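Local coordinates for pesticidal crystal protein Cry4Aa (Bacillus thuringiensis, PDB 2C9K) that kills mosquito larvae by binding to midgut epithelial cells and causing their colloid-osmotic lysis, at residues K487-P492 with L499-D504. Residues are numbered along the deposited sequence; the frame is centred on the assembly and turned at random.
Sequences KVVQGP and LIDFKD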
loop_
_atom_site.group_PDB
_atom_site.type_symbol
_atom_site.label_atom_id
_atom_site.label_comp_id
_atom_site.label_asym_id
_atom_site.label_seq_id
_atom_site.Cartn_x
_atom_site.Cartn_y
_atom_site.Cartn_z
ATOM N N LYS A 487 17.026 -10.285 -7.244
ATOM C CA LYS A 487 16.791 -9.660 -5.953
ATOM C C LYS A 487 15.544 -8.792 -5.968
ATOM O O LYS A 487 15.053 -8.402 -7.023
ATOM C CB LYS A 487 18.007 -8.825 -5.537
ATOM C CG LYS A 487 18.304 -7.628 -6.424
ATOM C CD LYS A 487 19.515 -6.861 -5.903
ATOM C CE LYS A 487 19.818 -5.619 -6.731
ATOM N NZ LYS A 487 20.127 -5.951 -8.149
ATOM N N VAL A 488 15.017 -8.506 -4.788
ATOM C CA VAL A 488 13.831 -7.670 -4.683
ATOM C C VAL A 488 14.273 -6.230 -4.437
ATOM O O VAL A 488 14.959 -5.953 -3.461
ATOM C CB VAL A 488 12.919 -8.109 -3.504
ATOM C CG1 VAL A 488 11.746 -7.148 -3.373
ATOM C CG2 VAL A 488 12.420 -9.538 -3.714
ATOM N N VAL A 489 13.894 -5.315 -5.320
ATOM C CA VAL A 489 14.282 -3.931 -5.137
ATOM C C VAL A 489 13.102 -3.082 -4.747
ATOM O O VAL A 489 11.963 -3.394 -5.076
ATOM C CB VAL A 489 14.893 -3.311 -6.409
ATOM C CG1 VAL A 489 16.167 -4.044 -6.784
ATOM C CG2 VAL A 489 13.869 -3.318 -7.536
ATOM N N GLN A 490 13.402 -2.007 -4.032
ATOM C CA GLN A 490 12.428 -1.036 -3.568
ATOM C C GLN A 490 11.585 -0.521 -4.738
ATOM O O GLN A 490 12.117 -0.206 -5.804
ATOM C CB GLN A 490 13.187 0.121 -2.929
ATOM C CG GLN A 490 12.420 1.393 -2.813
ATOM C CD GLN A 490 11.676 1.473 -1.520
ATOM O OE1 GLN A 490 10.790 0.663 -1.246
ATOM N NE2 GLN A 490 12.037 2.452 -0.695
ATOM N N GLY A 491 10.272 -0.440 -4.541
ATOM C CA GLY A 491 9.400 0.057 -5.591
ATOM C C GLY A 491 9.629 1.541 -5.783
ATOM O O GLY A 491 10.148 2.202 -4.883
ATOM N N PRO A 492 9.261 2.100 -6.945
ATOM C CA PRO A 492 9.446 3.530 -7.223
ATOM C C PRO A 492 8.472 4.446 -6.477
ATOM O O PRO A 492 8.677 5.660 -6.381
ATOM C CB PRO A 492 9.287 3.604 -8.737
ATOM C CG PRO A 492 8.291 2.539 -9.009
ATOM C CD PRO A 492 8.769 1.398 -8.140
ATOM N N LEU A 499 9.552 -4.587 -6.424
ATOM C CA LEU A 499 9.670 -5.302 -7.692
ATOM C C LEU A 499 10.818 -6.312 -7.676
ATOM O O LEU A 499 11.723 -6.229 -6.847
ATOM C CB LEU A 499 9.937 -4.318 -8.830
ATOM C CG LEU A 499 9.262 -2.951 -8.846
ATOM C CD1 LEU A 499 9.998 -2.053 -9.827
ATOM C CD2 LEU A 499 7.799 -3.089 -9.222
ATOM N N ILE A 500 10.780 -7.253 -8.614
ATOM C CA ILE A 500 11.823 -8.271 -8.741
ATOM C C ILE A 500 12.840 -7.853 -9.792
ATOM O O ILE A 500 12.465 -7.448 -10.897
ATOM C CB ILE A 500 11.253 -9.652 -9.195
ATOM C CG1 ILE A 500 10.483 -10.324 -8.057
ATOM C CG2 ILE A 500 12.388 -10.561 -9.655
ATOM C CD1 ILE A 500 9.981 -11.715 -8.424
ATOM N N ASP A 501 14.121 -7.954 -9.436
ATOM C CA ASP A 501 15.227 -7.640 -10.342
ATOM C C ASP A 501 15.548 -9.001 -10.961
ATOM O O ASP A 501 16.446 -9.710 -10.515
ATOM C CB ASP A 501 16.435 -7.115 -9.555
ATOM C CG ASP A 501 17.437 -6.364 -10.432
ATOM O OD1 ASP A 501 17.710 -6.828 -11.568
ATOM O OD2 ASP A 501 17.961 -5.316 -9.978
ATOM N N PHE A 502 14.779 -9.357 -11.983
ATOM C CA PHE A 502 14.889 -10.638 -12.669
ATOM C C PHE A 502 16.226 -10.894 -13.364
ATOM O O PHE A 502 16.477 -10.378 -14.454
ATOM C CB PHE A 502 13.739 -10.742 -13.674
ATOM C CG PHE A 502 13.488 -12.128 -14.192
ATOM C CD1 PHE A 502 13.738 -13.244 -13.401
ATOM C CD2 PHE A 502 12.942 -12.316 -15.462
ATOM C CE1 PHE A 502 13.445 -14.530 -13.867
ATOM C CE2 PHE A 502 12.645 -13.599 -15.936
ATOM C CZ PHE A 502 12.899 -14.706 -15.135
ATOM N N LYS A 503 17.079 -11.698 -12.734
ATOM C CA LYS A 503 18.383 -12.040 -13.308
ATOM C C LYS A 503 18.426 -13.491 -13.831
ATOM O O LYS A 503 18.933 -13.756 -14.926
ATOM C CB LYS A 503 19.487 -11.833 -12.260
ATOM C CG LYS A 503 20.373 -10.611 -12.483
ATOM C CD LYS A 503 19.562 -9.328 -12.525
ATOM C CE LYS A 503 20.433 -8.100 -12.793
ATOM N NZ LYS A 503 21.285 -7.703 -11.635
ATOM N N ASP A 504 17.888 -14.423 -13.050
ATOM C CA ASP A 504 17.881 -15.828 -13.429
ATOM C C ASP A 504 16.486 -16.443 -13.502
ATOM O O ASP A 504 15.903 -16.594 -14.579
ATOM C CB ASP A 504 18.732 -16.638 -12.443
ATOM C CG ASP A 504 18.569 -16.173 -10.999
ATOM O OD1 ASP A 504 17.474 -15.689 -10.641
ATOM O OD2 ASP A 504 19.534 -16.303 -10.213
#
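Val489 and Leu499 form an antiparallel hydrogen-bonded pair in this short beta hairpin: Val489 N donates to Leu499 O (2.8 Å) and Leu499 N returns a bond to Val489 O (3.0 Å). One step along, Val488 faces Ile500 as a non-hydrogen-bonded pair, and Val488 CA adds a CA-H...O contact to Leu499 O. Beyond it Asp501 N reaches Lys487 O, while the return bond from Lys487 N to Asp501 O is weak.

The charged contact lies on the face shared by Lys487, Val489, Leu499 and Asp501. Lys487 and Asp501 run side by side, CG of the lysine 3.7 Å from CB of the aspartate. A bend at the last torsion (chi4 -61°) turns Lys487 NZ onto Asp501 OD2 at 2.9 Å, a salt bridge made from above the carboxylate plane, 67° out of it. Lys503 NZ makes a longer bridge to Asp501 OD1, 3.7 Å away. The Val489 CG1 methyl lies beside OD2 and CB of Asp501, the two side chains crossing obliquely.

Apolar contact continues past the salt bridge. Val489 CG2 lies 4.3 Å from Leu499 CB, and Pro492 CD meets Leu499 CD1 at 4.0 Å, the latter two side chains crossing at about a right angle. Leu499 and Val489 also touch Leu601 of strand 600-609, which pairs with strand 499-501 in the third, C-terminal domain of the three-domain toxin core.

One buried carboxylate thus serves two lysines, and its negative charge would offset the repulsion between their ammonium groups.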